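Long-range contacts in major capsid protein P2 (Pseudoalteromonas phage pm2, PDB 2VVF), which builds the protein capsid of the virion from homotrimers whose subunits each carry two jelly-roll domains: residues K22-E30 / A105-T113; L55-D64 / L144-K152. All blocks are in the same frame, centred on the assembly; numbering follows the deposited sequence.

Contact 1: K22-E30 / A105-T113. With CA (calcium ion), chain G.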
loop_
_atom_site.group_PDB
_atom_site.type_symbol
_atom_site.label_atom_id
_atom_site.label_comp_id
_atom_site.label_asym_id
_atom_site.label_seq_id
_atom_site.Cartn_x
_atom_site.Cartn_y
_atom_site.Cartn_z
ATOM N N LYS A 22 31.070 11.299 -6.670
ATOM C CA LYS A 22 31.385 12.045 -5.461
ATOM C C LYS A 22 30.223 12.941 -5.060
ATOM O O LYS A 22 29.850 13.860 -5.789
ATOM C CB LYS A 22 32.665 12.858 -5.649
ATOM C CG LYS A 22 33.820 12.049 -6.212
ATOM C CD LYS A 22 35.145 12.766 -6.039
ATOM C CE LYS A 22 36.312 11.833 -6.315
ATOM N NZ LYS A 22 37.609 12.418 -5.879
ATOM N N LEU A 23 29.642 12.650 -3.903
ATOM C CA LEU A 23 28.501 13.406 -3.408
ATOM C C LEU A 23 28.914 14.545 -2.484
ATOM O O LEU A 23 29.716 14.360 -1.565
ATOM C CB LEU A 23 27.513 12.476 -2.702
ATOM C CG LEU A 23 27.100 11.237 -3.501
ATOM C CD1 LEU A 23 26.467 10.196 -2.593
ATOM C CD2 LEU A 23 26.152 11.620 -4.629
ATOM N N PRO A 24 28.356 15.724 -2.738
ATOM C CA PRO A 24 28.640 16.903 -1.934
ATOM C C PRO A 24 28.097 16.734 -0.519
ATOM O O PRO A 24 26.949 16.333 -0.327
ATOM C CB PRO A 24 27.877 18.003 -2.669
ATOM C CG PRO A 24 27.939 17.588 -4.100
ATOM C CD PRO A 24 27.983 16.076 -4.119
ATOM N N ILE A 25 28.936 17.034 0.466
ATOM C CA ILE A 25 28.556 16.903 1.867
ATOM C C ILE A 25 27.741 18.095 2.357
ATOM O O ILE A 25 27.941 19.225 1.907
ATOM C CB ILE A 25 29.790 16.667 2.761
ATOM C CG1 ILE A 25 30.289 15.227 2.615
ATOM C CG2 ILE A 25 29.464 16.983 4.214
ATOM C CD1 ILE A 25 30.883 14.920 1.262
ATOM N N GLY A 26 26.823 17.840 3.283
ATOM C CA GLY A 26 25.998 18.902 3.843
ATOM C C GLY A 26 24.542 18.501 4.056
ATOM O O GLY A 26 23.959 18.793 5.100
ATOM N N GLN A 27 23.950 17.847 3.059
ATOM C CA GLN A 27 22.545 17.453 3.138
ATOM C C GLN A 27 22.324 15.951 3.273
ATOM O O GLN A 27 23.259 15.191 3.522
ATOM C CB GLN A 27 21.767 17.995 1.936
ATOM C CG GLN A 27 22.162 19.407 1.525
ATOM C CD GLN A 27 21.221 20.461 2.081
ATOM O OE1 GLN A 27 20.786 20.379 3.229
ATOM N NE2 GLN A 27 20.906 21.460 1.266
ATOM N N THR A 28 21.072 15.537 3.108
ATOM C CA THR A 28 20.691 14.133 3.209
ATOM C C THR A 28 20.250 13.595 1.851
ATOM O O THR A 28 19.450 14.220 1.157
ATOM C CB THR A 28 19.577 13.939 4.252
ATOM O OG1 THR A 28 20.089 14.218 5.562
ATOM C CG2 THR A 28 19.042 12.516 4.206
ATOM N N TYR A 29 20.771 12.430 1.481
ATOM C CA TYR A 29 20.413 11.796 0.217
ATOM C C TYR A 29 19.421 10.668 0.467
ATOM O O TYR A 29 19.776 9.626 1.018
ATOM C CB TYR A 29 21.659 11.243 -0.481
ATOM C CG TYR A 29 22.614 12.306 -0.969
ATOM C CD1 TYR A 29 22.476 12.866 -2.234
ATOM C CD2 TYR A 29 23.652 12.755 -0.164
ATOM C CE1 TYR A 29 23.346 13.843 -2.681
ATOM C CE2 TYR A 29 24.529 13.729 -0.603
ATOM C CZ TYR A 29 24.371 14.271 -1.862
ATOM O OH TYR A 29 25.239 15.242 -2.304
ATOM N N GLU A 30 18.174 10.882 0.064
ATOM C CA GLU A 30 17.137 9.875 0.239
ATOM C C GLU A 30 17.188 8.854 -0.891
ATOM O O GLU A 30 17.081 7.647 -0.658
ATOM C CB GLU A 30 15.761 10.539 0.285
ATOM C CG GLU A 30 15.679 11.719 1.235
ATOM C CD GLU A 30 14.251 12.134 1.523
ATOM O OE1 GLU A 30 13.361 11.805 0.713
ATOM O OE2 GLU A 30 14.019 12.791 2.559
ATOM N N ALA A 105 17.727 7.224 5.374
ATOM C CA ALA A 105 18.306 8.181 4.437
ATOM C C ALA A 105 19.798 8.377 4.692
ATOM O O ALA A 105 20.266 8.269 5.828
ATOM C CB ALA A 105 17.572 9.510 4.506
ATOM N N LEU A 106 20.543 8.668 3.629
ATOM C CA LEU A 106 21.981 8.869 3.736
ATOM C C LEU A 106 22.353 10.292 4.141
ATOM O O LEU A 106 22.605 11.144 3.286
ATOM C CB LEU A 106 22.674 8.500 2.423
ATOM C CG LEU A 106 24.184 8.741 2.359
ATOM C CD1 LEU A 106 24.883 8.058 3.524
ATOM C CD2 LEU A 106 24.743 8.254 1.033
ATOM N N GLY A 107 22.404 10.538 5.446
ATOM C CA GLY A 107 22.796 11.845 5.957
ATOM C C GLY A 107 24.299 11.972 5.749
ATOM O O GLY A 107 25.020 10.975 5.805
ATOM N N THR A 108 24.770 13.190 5.491
ATOM C CA THR A 108 26.192 13.413 5.246
ATOM C C THR A 108 26.855 14.354 6.249
ATOM O O THR A 108 28.066 14.571 6.197
ATOM C CB THR A 108 26.450 13.865 3.798
ATOM O OG1 THR A 108 25.904 15.173 3.602
ATOM C CG2 THR A 108 25.810 12.898 2.814
ATOM N N VAL A 109 26.065 14.909 7.161
ATOM C CA VAL A 109 26.594 15.832 8.159
ATOM C C VAL A 109 27.713 15.212 8.995
ATOM O O VAL A 109 27.542 14.143 9.580
ATOM C CB VAL A 109 25.480 16.409 9.047
ATOM C CG1 VAL A 109 26.071 17.039 10.298
ATOM C CG2 VAL A 109 24.654 17.422 8.269
ATOM N N GLY A 110 28.854 15.896 9.049
ATOM C CA GLY A 110 30.004 15.426 9.817
ATOM C C GLY A 110 30.941 14.575 8.965
ATOM O O GLY A 110 32.032 14.205 9.402
ATOM N N LEU A 111 30.506 14.271 7.748
ATOM C CA LEU A 111 31.286 13.456 6.821
ATOM C C LEU A 111 32.359 14.281 6.116
ATOM O O LEU A 111 32.218 15.491 5.949
ATOM C CB LEU A 111 30.366 12.822 5.770
ATOM C CG LEU A 111 29.643 11.540 6.185
ATOM C CD1 LEU A 111 28.985 10.964 5.198
ATOM C CD2 LEU A 111 30.497 10.514 6.361
ATOM N N THR A 112 33.421 13.609 5.686
ATOM C CA THR A 112 34.501 14.265 4.958
ATOM C C THR A 112 34.381 13.909 3.480
ATOM O O THR A 112 34.693 14.719 2.605
ATOM C CB THR A 112 35.882 13.887 5.521
ATOM O OG1 THR A 112 35.968 14.288 6.893
ATOM C CG2 THR A 112 36.986 14.569 4.723
ATOM N N THR A 113 33.905 12.697 3.213
ATOM C CA THR A 113 33.708 12.231 1.848
ATOM C C THR A 113 32.569 11.223 1.732
ATOM O O THR A 113 32.405 10.346 2.580
ATOM C CB THR A 113 35.007 11.674 1.229
ATOM O OG1 THR A 113 35.362 10.441 1.870
ATOM C CG2 THR A 113 36.142 12.670 1.376
HETATM CA CA CA G . 20.295 7.732 8.305
#
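At one end of the N-terminal jelly roll, the turn from strand 18-23 to strand 28-37 is fastened to the segment 105-113 by a short antiparallel pairing and by the side chain of Thr108. Tyr29 and Leu106 form the hydrogen-bonded pair: Tyr29 N reaches Leu106 O at 2.9 Å with an almost straight N-H (177°), and Leu106 N returns a bond to Tyr29 O. Thr28 and Gly107 make the adjoining non-hydrogen-bonded pair, and Leu106 is also the centre of an inverse gamma turn. Beyond the pairing, the hydroxyl of Thr108 takes over most of the bonding. It lies between the backbone N and the carbonyl carbon (chi1 68°), which places OG1 where it accepts from Gly26 N at 2.8 Å and donates to Gln27 O at 2.6 Å, in the carbonyl plane and on a lone pair. One oxygen thus ties two consecutive residues of the bend, and a weak bond from Thr108 N to Gln27 O supplements it. The methyl of Thr108 meets the edge of the Tyr29 ring, near the ring plane, with CG2 3.7 Å from CD2; across the ring, Tyr29 OH donates to Pro24 O and so closes the bend on itself. Ile25 lies over the type II turn from Thr108 to Leu111: its CG2 rests 3.4 Å from Thr108 O, while its side chain crosses that of Leu111 at about a right angle. On the face of the pairing that carries Thr28, its CG2 meets Ala105 CB, whereas Thr28 OG1 is engaged by Val137 O and Thr139. The calcium ion is bound by the backbone oxygens of Ala105, Pro141 and Trp143, with Ala105 O 2.5 Å from the metal.

Contact 2: L55-D64 / L144-K152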
loop_
_atom_site.group_PDB
_atom_site.type_symbol
_atom_site.label_atom_id
_atom_site.label_comp_id
_atom_site.label_asym_id
_atom_site.label_seq_id
_atom_site.Cartn_x
_atom_site.Cartn_y
_atom_site.Cartn_z
ATOM N N LEU A 55 33.938 1.355 3.619
ATOM C CA LEU A 55 32.873 0.692 2.875
ATOM C C LEU A 55 31.570 0.584 3.656
ATOM O O LEU A 55 31.556 0.142 4.805
ATOM C CB LEU A 55 33.313 -0.700 2.419
ATOM C CG LEU A 55 32.203 -1.557 1.805
ATOM C CD1 LEU A 55 31.942 -1.151 0.361
ATOM C CD2 LEU A 55 32.541 -3.035 1.899
ATOM N N LEU A 56 30.472 0.970 3.012
ATOM C CA LEU A 56 29.155 0.881 3.625
ATOM C C LEU A 56 28.413 -0.293 3.002
ATOM O O LEU A 56 28.111 -1.278 3.673
ATOM C CB LEU A 56 28.372 2.176 3.407
ATOM C CG LEU A 56 26.961 2.212 3.996
ATOM C CD1 LEU A 56 27.010 2.458 5.493
ATOM C CD2 LEU A 56 26.113 3.266 3.302
ATOM N N SER A 57 28.153 -0.189 1.701
ATOM C CA SER A 57 27.459 -1.236 0.962
ATOM C C SER A 57 28.264 -1.613 -0.277
ATOM O O SER A 57 28.999 -0.790 -0.826
ATOM C CB SER A 57 26.063 -0.764 0.547
ATOM O OG SER A 57 25.192 -0.704 1.663
ATOM N N THR A 58 28.119 -2.859 -0.715
ATOM C CA THR A 58 28.841 -3.333 -1.887
ATOM C C THR A 58 27.958 -4.156 -2.823
ATOM O O THR A 58 27.145 -4.968 -2.379
ATOM C CB THR A 58 30.116 -4.106 -1.491
ATOM O OG1 THR A 58 30.604 -4.838 -2.620
ATOM C CG2 THR A 58 29.824 -5.078 -0.360
ATOM N N TYR A 59 28.134 -3.945 -4.123
ATOM C CA TYR A 59 27.395 -4.685 -5.138
ATOM C C TYR A 59 28.385 -5.229 -6.162
ATOM O O TYR A 59 29.155 -4.467 -6.743
ATOM C CB TYR A 59 26.396 -3.771 -5.852
ATOM C CG TYR A 59 25.290 -3.233 -4.971
ATOM C CD1 TYR A 59 24.047 -3.852 -4.927
ATOM C CD2 TYR A 59 25.476 -2.083 -4.213
ATOM C CE1 TYR A 59 23.029 -3.354 -4.137
ATOM C CE2 TYR A 59 24.464 -1.579 -3.419
ATOM C CZ TYR A 59 23.244 -2.218 -3.385
ATOM O OH TYR A 59 22.236 -1.717 -2.595
ATOM N N LYS A 60 28.365 -6.539 -6.383
ATOM C CA LYS A 60 29.254 -7.157 -7.367
ATOM C C LYS A 60 29.077 -6.458 -8.709
ATOM O O LYS A 60 30.048 -6.147 -9.394
ATOM C CB LYS A 60 28.947 -8.648 -7.507
ATOM C CG LYS A 60 30.163 -9.509 -7.793
ATOM C CD LYS A 60 29.821 -10.985 -7.692
ATOM C CE LYS A 60 30.550 -11.795 -8.749
ATOM N NZ LYS A 60 29.640 -12.750 -9.437
ATOM N N THR A 61 27.821 -6.204 -9.066
ATOM C CA THR A 61 27.481 -5.494 -10.296
ATOM C C THR A 61 26.228 -4.657 -10.059
ATOM O O THR A 61 25.498 -4.880 -9.093
ATOM C CB THR A 61 27.302 -6.445 -11.495
ATOM O OG1 THR A 61 25.934 -6.859 -11.582
ATOM C CG2 THR A 61 28.196 -7.664 -11.355
ATOM N N LEU A 62 25.991 -3.688 -10.935
ATOM C CA LEU A 62 24.827 -2.818 -10.808
ATOM C C LEU A 62 23.523 -3.601 -10.928
ATOM O O LEU A 62 22.466 -3.129 -10.514
ATOM C CB LEU A 62 24.875 -1.699 -11.851
ATOM C CG LEU A 62 24.065 -0.443 -11.529
ATOM C CD1 LEU A 62 24.555 0.201 -10.241
ATOM C CD2 LEU A 62 24.128 0.542 -12.686
ATOM N N ASN A 63 23.606 -4.801 -11.494
ATOM C CA ASN A 63 22.432 -5.649 -11.666
ATOM C C ASN A 63 21.881 -6.122 -10.326
ATOM O O ASN A 63 20.697 -6.432 -10.208
ATOM C CB ASN A 63 22.758 -6.852 -12.550
ATOM C CG ASN A 63 21.517 -7.615 -12.968
ATOM O OD1 ASN A 63 20.552 -7.031 -13.455
ATOM N ND2 ASN A 63 21.532 -8.928 -12.762
ATOM N N ASP A 64 22.749 -6.178 -9.323
ATOM C CA ASP A 64 22.347 -6.603 -7.990
ATOM C C ASP A 64 21.504 -5.523 -7.317
ATOM O O ASP A 64 20.691 -5.813 -6.437
ATOM C CB ASP A 64 23.574 -6.939 -7.140
ATOM C CG ASP A 64 24.063 -8.358 -7.363
ATOM O OD1 ASP A 64 24.952 -8.551 -8.221
ATOM O OD2 ASP A 64 23.545 -9.279 -6.694
ATOM N N LEU A 144 21.904 3.297 8.782
ATOM C CA LEU A 144 22.097 3.022 7.364
ATOM C C LEU A 144 22.041 1.524 7.081
ATOM O O LEU A 144 22.290 0.707 7.966
ATOM C CB LEU A 144 23.458 3.561 6.912
ATOM C CG LEU A 144 23.525 4.906 6.184
ATOM C CD1 LEU A 144 22.345 5.788 6.539
ATOM C CD2 LEU A 144 24.837 5.612 6.491
ATOM N N THR A 145 21.738 1.175 5.834
ATOM C CA THR A 145 21.718 -0.219 5.400
ATOM C C THR A 145 23.114 -0.539 4.878
ATOM O O THR A 145 23.663 0.204 4.064
ATOM C CB THR A 145 20.663 -0.457 4.301
ATOM O OG1 THR A 145 19.350 -0.256 4.836
ATOM C CG2 THR A 145 20.773 -1.872 3.756
ATOM N N MET A 146 23.701 -1.628 5.364
ATOM C CA MET A 146 25.044 -2.010 4.945
ATOM C C MET A 146 25.060 -3.372 4.265
ATOM O O MET A 146 25.139 -4.406 4.925
ATOM C CB MET A 146 26.005 -1.985 6.136
ATOM C CG MET A 146 26.244 -0.592 6.690
ATOM S SD MET A 146 26.480 -0.578 8.469
ATOM C CE MET A 146 26.115 1.149 8.849
ATOM N N ARG A 147 24.974 -3.358 2.940
ATOM C CA ARG A 147 24.965 -4.582 2.149
ATOM C C ARG A 147 26.369 -5.173 2.053
ATOM O O ARG A 147 27.285 -4.538 1.528
ATOM C CB ARG A 147 24.411 -4.292 0.754
ATOM C CG ARG A 147 24.095 -5.520 -0.077
ATOM C CD ARG A 147 24.000 -5.155 -1.553
ATOM N NE ARG A 147 23.293 -6.166 -2.334
ATOM C CZ ARG A 147 23.895 -7.117 -3.038
ATOM N NH1 ARG A 147 25.219 -7.192 -3.057
ATOM N NH2 ARG A 147 23.174 -7.997 -3.720
ATOM N N ARG A 148 26.533 -6.386 2.574
ATOM C CA ARG A 148 27.830 -7.059 2.568
ATOM C C ARG A 148 27.830 -8.322 1.713
ATOM O O ARG A 148 26.827 -9.030 1.624
ATOM C CB ARG A 148 28.289 -7.373 3.993
ATOM C CG ARG A 148 28.725 -6.152 4.784
ATOM C CD ARG A 148 29.435 -5.139 3.896
ATOM N NE ARG A 148 29.375 -3.790 4.453
ATOM C CZ ARG A 148 30.115 -3.370 5.473
ATOM N NH1 ARG A 148 30.986 -4.189 6.044
ATOM N NH2 ARG A 148 29.985 -2.130 5.921
ATOM N N ASN A 149 28.973 -8.596 1.091
ATOM C CA ASN A 149 29.131 -9.741 0.203
ATOM C C ASN A 149 29.972 -10.845 0.836
ATOM O O ASN A 149 31.011 -10.577 1.437
ATOM C CB ASN A 149 29.795 -9.285 -1.102
ATOM C CG ASN A 149 29.194 -9.941 -2.325
ATOM O OD1 ASN A 149 28.236 -10.710 -2.227
ATOM N ND2 ASN A 149 29.750 -9.637 -3.491
ATOM N N PHE A 150 29.528 -12.088 0.672
ATOM C CA PHE A 150 30.252 -13.245 1.192
ATOM C C PHE A 150 30.146 -14.408 0.206
ATOM O O PHE A 150 29.097 -14.627 -0.398
ATOM C CB PHE A 150 29.704 -13.671 2.557
ATOM C CG PHE A 150 29.704 -12.574 3.583
ATOM C CD1 PHE A 150 30.856 -12.263 4.284
ATOM C CD2 PHE A 150 28.545 -11.869 3.861
ATOM C CE1 PHE A 150 30.860 -11.255 5.229
ATOM C CE2 PHE A 150 28.541 -10.860 4.805
ATOM C CZ PHE A 150 29.702 -10.553 5.491
ATOM N N PHE A 151 31.241 -15.144 0.037
ATOM C CA PHE A 151 31.258 -16.282 -0.874
ATOM C C PHE A 151 31.572 -17.561 -0.112
ATOM O O PHE A 151 32.574 -17.643 0.597
ATOM C CB PHE A 151 32.274 -16.062 -1.997
ATOM C CG PHE A 151 31.868 -15.003 -2.980
ATOM C CD1 PHE A 151 31.208 -15.341 -4.150
ATOM C CD2 PHE A 151 32.130 -13.666 -2.726
ATOM C CE1 PHE A 151 30.826 -14.366 -5.053
ATOM C CE2 PHE A 151 31.754 -12.687 -3.625
ATOM C CZ PHE A 151 31.100 -13.037 -4.790
ATOM N N LYS A 152 30.695 -18.549 -0.236
ATOM C CA LYS A 152 30.882 -19.804 0.472
ATOM C C LYS A 152 30.531 -21.000 -0.402
ATOM O O LYS A 152 29.710 -20.898 -1.312
ATOM C CB LYS A 152 30.060 -19.819 1.761
ATOM C CG LYS A 152 30.846 -19.402 2.991
ATOM C CD LYS A 152 30.189 -18.235 3.700
ATOM C CE LYS A 152 31.216 -17.403 4.447
ATOM N NZ LYS A 152 30.870 -17.255 5.886
HETATM O O HOH W 1 20.353 -8.306 -4.423
#
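Arg147 runs out with CG anti to the backbone N (chi1 -169°) and stays extended as far as NE, which carries its guanidinium along strand 55-59 to Tyr59 and Asp64; Arg148, bent at chi2, instead folds back to Leu56. The strand axes approach to 4.6 Å at an angle of 52°, so strand 55-59, at the edge of its sheet, meets strand 144-152 of the C-terminal jelly roll over a short length. Thr58 N donates to Arg147 O at 2.9 Å, and Arg147 N donates to the side-chain oxygen Ser57 OG at 3.0 Å. Arg147 CD lies over one face of the Tyr59 ring in a CH-pi contact, 3.6 Å from the centroid; the guanidinium continues over the rim, its plane 20° from that of the ring. Arg147 NH1 bonds to Thr58 O at 3.0 Å, while NH2 forms a salt bridge with Asp64 OD2 through a weak hydrogen bond and donates to a water shared with Asp64 O. Arg148 takes Leu56 O side-on, NE at 2.9 Å and NH2 at 3.0 Å, both from the same face of the carbonyl plane. The side chain of Leu56 packs with CD1 on Met146 CG at 3.4 Å and on Leu144. Ser57 and Leu56 form a classic beta bulge opposite Val49. Lys178 also pairs with Asp64, and Arg148 NH2 with the terminal carboxylate of Phe269. The two arginines thus tie the jelly rolls together chiefly through backbone carbonyls, and their charge is probably balanced in part by these carboxylates.

Overall arrangement
From the N terminus, the chain leaves strand 18-23 through the bend at 22-30, runs through strands 44-51 and 54-59 and helix 63-71, and returns at 105-113, where contact 1 closes a loop within the N-terminal jelly roll. Contact 2 opens inside that loop, at 55-64, but closes beyond it at 144-152, in the C-terminal jelly roll; the two loops therefore cross instead of nesting. Contact 1 ties parts of one domain, contact 2 joins both. Their centres are 20 Å apart, yet they touch where Leu144 packs against Ala105 and Leu106, close to the calcium ion that also binds Pro141 and Trp143, just before and at the start of strand 143-154.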